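Local coordinates for protein mannose-specific lectin 3 chain 2 (Crocus vernus, PDB 3MEZ) that binds mannose as a bulb-type lectin and pairs with its sister chain 1 in a heterotetramer built from two heterodimers, at the interface of chains B and A. Coordinates in Å, arbitrary orientation; residue numbers count along the deposited sequence, not the author numbering. Chains: chain A, Mannose-specific lectin 3 chain 2; chain B, Mannose-specific lectin 3 chain 1.

Contact 1: the interface of chains B and A. Residues chain B 96-99; chain A 107, 109-111.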
loop_
_atom_site.group_PDB
_atom_site.type_symbol
_atom_site.label_atom_id
_atom_site.label_comp_id
_atom_site.label_asym_id
_atom_site.label_seq_id
_atom_site.Cartn_x
_atom_site.Cartn_y
_atom_site.Cartn_z
ATOM N N HIS B 96 -16.349 0.975 9.113
ATOM C CA HIS B 96 -16.999 2.066 9.808
ATOM C C HIS B 96 -17.326 3.212 8.875
ATOM O O HIS B 96 -16.743 3.325 7.868
ATOM C CB HIS B 96 -16.147 2.536 10.985
ATOM C CG HIS B 96 -16.421 1.779 12.230
ATOM N ND1 HIS B 96 -15.542 0.866 12.739
ATOM C CD2 HIS B 96 -17.509 1.735 13.018
ATOM C CE1 HIS B 96 -16.060 0.314 13.809
ATOM N NE2 HIS B 96 -17.259 0.822 13.996
ATOM N N VAL B 97 -18.262 4.053 9.261
ATOM C CA VAL B 97 -18.589 5.208 8.490
ATOM C C VAL B 97 -17.990 6.420 9.177
ATOM O O VAL B 97 -18.290 6.701 10.292
ATOM C CB VAL B 97 -20.109 5.422 8.364
ATOM C CG1 VAL B 97 -20.414 6.656 7.577
ATOM C CG2 VAL B 97 -20.765 4.240 7.754
ATOM N N THR B 98 -17.160 7.126 8.455
ATOM C CA THR B 98 -16.506 8.333 8.897
ATOM C C THR B 98 -16.896 9.498 7.971
ATOM O O THR B 98 -16.961 9.345 6.792
ATOM C CB THR B 98 -14.978 8.217 8.895
ATOM O OG1 THR B 98 -14.555 7.118 9.671
ATOM C CG2 THR B 98 -14.387 9.412 9.433
ATOM N N ILE B 99 -17.145 10.649 8.561
ATOM C CA ILE B 99 -17.522 11.830 7.834
ATOM C C ILE B 99 -16.345 12.773 7.763
ATOM O O ILE B 99 -15.780 13.096 8.748
ATOM C CB ILE B 99 -18.655 12.536 8.517
ATOM C CG1 ILE B 99 -19.837 11.601 8.642
ATOM C CG2 ILE B 99 -18.983 13.819 7.850
ATOM C CD1 ILE B 99 -20.442 11.331 7.495
ATOM N N ALA A 107 -11.523 14.574 9.326
ATOM C CA ALA A 107 -12.626 13.777 9.755
ATOM C C ALA A 107 -13.362 14.517 10.839
ATOM O O ALA A 107 -12.755 15.046 11.743
ATOM C CB ALA A 107 -12.168 12.465 10.249
ATOM N N TRP A 109 -16.430 13.023 12.468
ATOM C CA TRP A 109 -16.923 12.032 13.398
ATOM C C TRP A 109 -16.909 10.659 12.744
ATOM O O TRP A 109 -16.797 10.574 11.567
ATOM C CB TRP A 109 -18.318 12.373 13.900
ATOM C CG TRP A 109 -19.393 12.274 12.908
ATOM C CD1 TRP A 109 -19.781 13.215 12.066
ATOM C CD2 TRP A 109 -20.242 11.152 12.671
ATOM N NE1 TRP A 109 -20.794 12.783 11.299
ATOM C CE2 TRP A 109 -21.118 11.514 11.657
ATOM C CE3 TRP A 109 -20.354 9.881 13.230
ATOM C CZ2 TRP A 109 -22.087 10.643 11.168
ATOM C CZ3 TRP A 109 -21.321 9.041 12.760
ATOM C CH2 TRP A 109 -22.169 9.416 11.738
ATOM N N SER A 110 -16.982 9.618 13.548
ATOM C CA SER A 110 -17.013 8.246 13.096
ATOM C C SER A 110 -17.945 7.344 13.898
ATOM O O SER A 110 -18.207 7.593 15.034
ATOM C CB SER A 110 -15.616 7.671 13.108
ATOM O OG SER A 110 -15.608 6.405 12.607
ATOM N N THR A 111 -18.454 6.292 13.271
ATOM C CA THR A 111 -19.252 5.304 13.964
ATOM C C THR A 111 -18.401 4.455 14.910
ATOM O O THR A 111 -18.909 3.702 15.680
ATOM C CB THR A 111 -20.006 4.380 12.988
ATOM O OG1 THR A 111 -19.091 3.741 12.142
ATOM C CG2 THR A 111 -20.983 5.160 12.149
#
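B:Ile99 rests on the indole of A:Trp109, the two side chains running at a slant to one another. The CG1 methylene does most of the touching: it stands over the outer NE1-CE2 edge of the pyrrole ring, 3.3 Å from A:Trp109 CE2, with B:Ile99 CB also above the plane, near NE1, and CD1 reaching towards CZ2. The indole is brought under the isoleucine by a chi1 of 69°, which sets CG of A:Trp109 between its own backbone N and carbonyl carbon. The same two residues also meet through the backbone, where B:Ile99 N donates to A:Trp109 O over 3.0 Å in an almost straight bond, the N-H pointing almost head-on at the carbonyl oxygen.

One residue further on, the side chains face each other with their hydroxyls. B:Thr98 OG1 and A:Ser110 OG form a hydrogen bond of 3.2 Å in which either hydroxyl may be the donor. The serine hydroxyl is extended away from its backbone N (chi1 -176°), while the other branch of the threonine, methyl CG2, reaches across to A:Ala107 CB at 3.9 Å.

A:Thr111 grips the backbone of B:Val97 twice. Its amide N donates to B:Val97 O at 3.0 Å, tilted somewhat from the carbonyl plane, and its hydroxyl OG1 accepts from B:Val97 N, also at 3.0 Å. The remaining branch, CG2, packs against B:Val97 CB at 3.9 Å. Past this end, the imidazole of B:His96 turns its CD2 edge to the threonine, 3.6 Å from A:Thr111 CB; OG1 approaches that edge in the ring plane, but so closely that the detail is doubtful.

Together these contacts join strand 97-100 of chain B to strand 107-110 of chain A as antiparallel neighbours. The C-terminal strand of one lectin subunit is thereby built onto the sheet of the other, the strand exchange typical of this family, which ties the heterodimer together.

Contact 2: the interface of chains B and A. Residues chain B 100-101; chain A 90-92, 104-106.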
loop_
_atom_site.group_PDB
_atom_site.type_symbol
_atom_site.label_atom_id
_atom_site.label_comp_id
_atom_site.label_asym_id
_atom_site.label_seq_id
_atom_site.Cartn_x
_atom_site.Cartn_y
_atom_site.Cartn_z
ATOM N N TYR B 100 -16.041 13.206 6.560
ATOM C CA TYR B 100 -14.957 14.096 6.254
ATOM C C TYR B 100 -15.421 15.403 5.616
ATOM O O TYR B 100 -16.260 15.393 4.781
ATOM C CB TYR B 100 -13.974 13.427 5.309
ATOM C CG TYR B 100 -13.456 12.072 5.703
ATOM C CD1 TYR B 100 -14.156 10.923 5.411
ATOM C CD2 TYR B 100 -12.248 11.937 6.343
ATOM C CE1 TYR B 100 -13.664 9.695 5.757
ATOM C CE2 TYR B 100 -11.754 10.730 6.674
ATOM C CZ TYR B 100 -12.449 9.614 6.385
ATOM O OH TYR B 100 -11.935 8.436 6.748
ATOM N N GLY B 101 -14.864 16.516 6.033
ATOM C CA GLY B 101 -15.094 17.775 5.358
ATOM C C GLY B 101 -14.692 19.038 6.099
ATOM O O GLY B 101 -14.251 18.982 7.209
ATOM N N ASP A 90 -7.239 13.463 9.422
ATOM C CA ASP A 90 -7.376 12.463 8.385
ATOM C C ASP A 90 -8.285 12.951 7.254
ATOM O O ASP A 90 -9.329 13.444 7.491
ATOM C CB ASP A 90 -7.888 11.168 8.974
ATOM C CG ASP A 90 -6.980 10.607 10.043
ATOM O OD1 ASP A 90 -5.800 10.815 10.008
ATOM O OD2 ASP A 90 -7.484 9.959 10.906
ATOM N N TYR A 91 -7.819 12.799 6.039
ATOM C CA TYR A 91 -8.466 13.312 4.854
ATOM C C TYR A 91 -8.759 12.200 3.835
ATOM O O TYR A 91 -8.251 11.118 3.931
ATOM C CB TYR A 91 -7.658 14.416 4.211
ATOM C CG TYR A 91 -7.580 15.707 4.981
ATOM C CD1 TYR A 91 -6.836 15.801 6.119
ATOM C CD2 TYR A 91 -8.268 16.831 4.563
ATOM C CE1 TYR A 91 -6.750 16.975 6.801
ATOM C CE2 TYR A 91 -8.193 17.954 5.223
ATOM C CZ TYR A 91 -7.457 18.034 6.355
ATOM O OH TYR A 91 -7.381 19.177 7.022
ATOM N N VAL A 92 -9.643 12.484 2.911
ATOM C CA VAL A 92 -9.995 11.543 1.923
ATOM C C VAL A 92 -10.056 12.212 0.551
ATOM O O VAL A 92 -10.507 13.289 0.426
ATOM C CB VAL A 92 -11.276 10.846 2.375
ATOM C CG1 VAL A 92 -12.478 11.449 1.775
ATOM C CG2 VAL A 92 -11.178 9.468 2.245
ATOM N N TYR A 104 -11.636 15.858 0.843
ATOM C CA TYR A 104 -12.439 16.237 1.961
ATOM C C TYR A 104 -11.741 15.933 3.295
ATOM O O TYR A 104 -11.250 14.855 3.516
ATOM C CB TYR A 104 -13.776 15.491 1.982
ATOM C CG TYR A 104 -14.726 15.668 0.831
ATOM C CD1 TYR A 104 -14.667 14.867 -0.266
ATOM C CD2 TYR A 104 -15.717 16.605 0.872
ATOM C CE1 TYR A 104 -15.550 15.021 -1.289
ATOM C CE2 TYR A 104 -16.584 16.759 -0.120
ATOM C CZ TYR A 104 -16.518 15.979 -1.212
ATOM O OH TYR A 104 -17.415 16.161 -2.185
ATOM N N GLY A 105 -11.748 16.900 4.184
ATOM C CA GLY A 105 -11.363 16.687 5.557
ATOM C C GLY A 105 -11.246 17.933 6.389
ATOM O O GLY A 105 -11.465 18.991 5.909
ATOM N N PRO A 106 -10.879 17.791 7.642
ATOM C CA PRO A 106 -10.542 16.517 8.265
ATOM C C PRO A 106 -11.743 15.711 8.707
ATOM O O PRO A 106 -12.844 16.131 8.496
ATOM C CB PRO A 106 -9.777 16.959 9.496
ATOM C CG PRO A 106 -10.325 18.226 9.812
ATOM C CD PRO A 106 -10.702 18.893 8.582
#
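B:Tyr100 sets one face of its phenol ring over A:Val92, whose CB lies 4.0 Å above the ring plane near the centre. In both chains of this bulb-type lectin pair, a tyrosine closes a strand and a Gly-Pro turn follows, and B:Tyr100 and A:Tyr104 appear to hold the tyrosine position of degenerate copies of the mannose-binding QXDXNXVXY motif. The two side chains, tyrosine and valine, cross at about a right angle, and the CG1 methyl of A:Val92 comes within 4.0 Å of B:Tyr100 CD1. CG of B:Tyr100 stands anti to its carbonyl carbon (chi1 -52°), which carries the ring over the valine. The methylene CB packs on A:Tyr104 CB at 3.9 Å.

Around this centre the surroundings turn to backbone oxygens. A:Asp90 O lies in the ring plane at the CD2 edge, 3.5 Å from B:Tyr100 CD2, and A:Tyr104 O sits 3.6 Å from B:Tyr100 CB.

At the rim the two glycine turns pass side by side, B:Gly101 CA lying 3.9 Å from A:Gly105 CA. Their carbonyl oxygens, B:Gly101 O and A:Gly105 O, come to 3.1 Å with no hydrogen between them, an unfavourable contact. B:Gly101 N donates to A:Pro106 O across 3.2 Å; the bond is straight at the hydrogen, but the donor stands above the carbonyl plane. A:Pro106 follows a cis peptide bond, and its CA lies over a face of the A:Tyr91 ring, which backs this turn from within chain A.

Contact 1 and contact 2 have centres about 10 Å apart and follow one another along the same chain segments. Strand 97-100 of chain B serves both, giving its first three residues to contact 1 and its last to contact 2. On chain A, the turn at 104-106 in contact 2 leads straight into strand 107-110 of contact 1. The cis-proline turn of contact 2 is probably where chain A leaves its own domain, and contact 1 is where its C-terminal strand docks on the partner. The two form one continuous seam within the chain 1/chain 2 heterodimer of the tetramer.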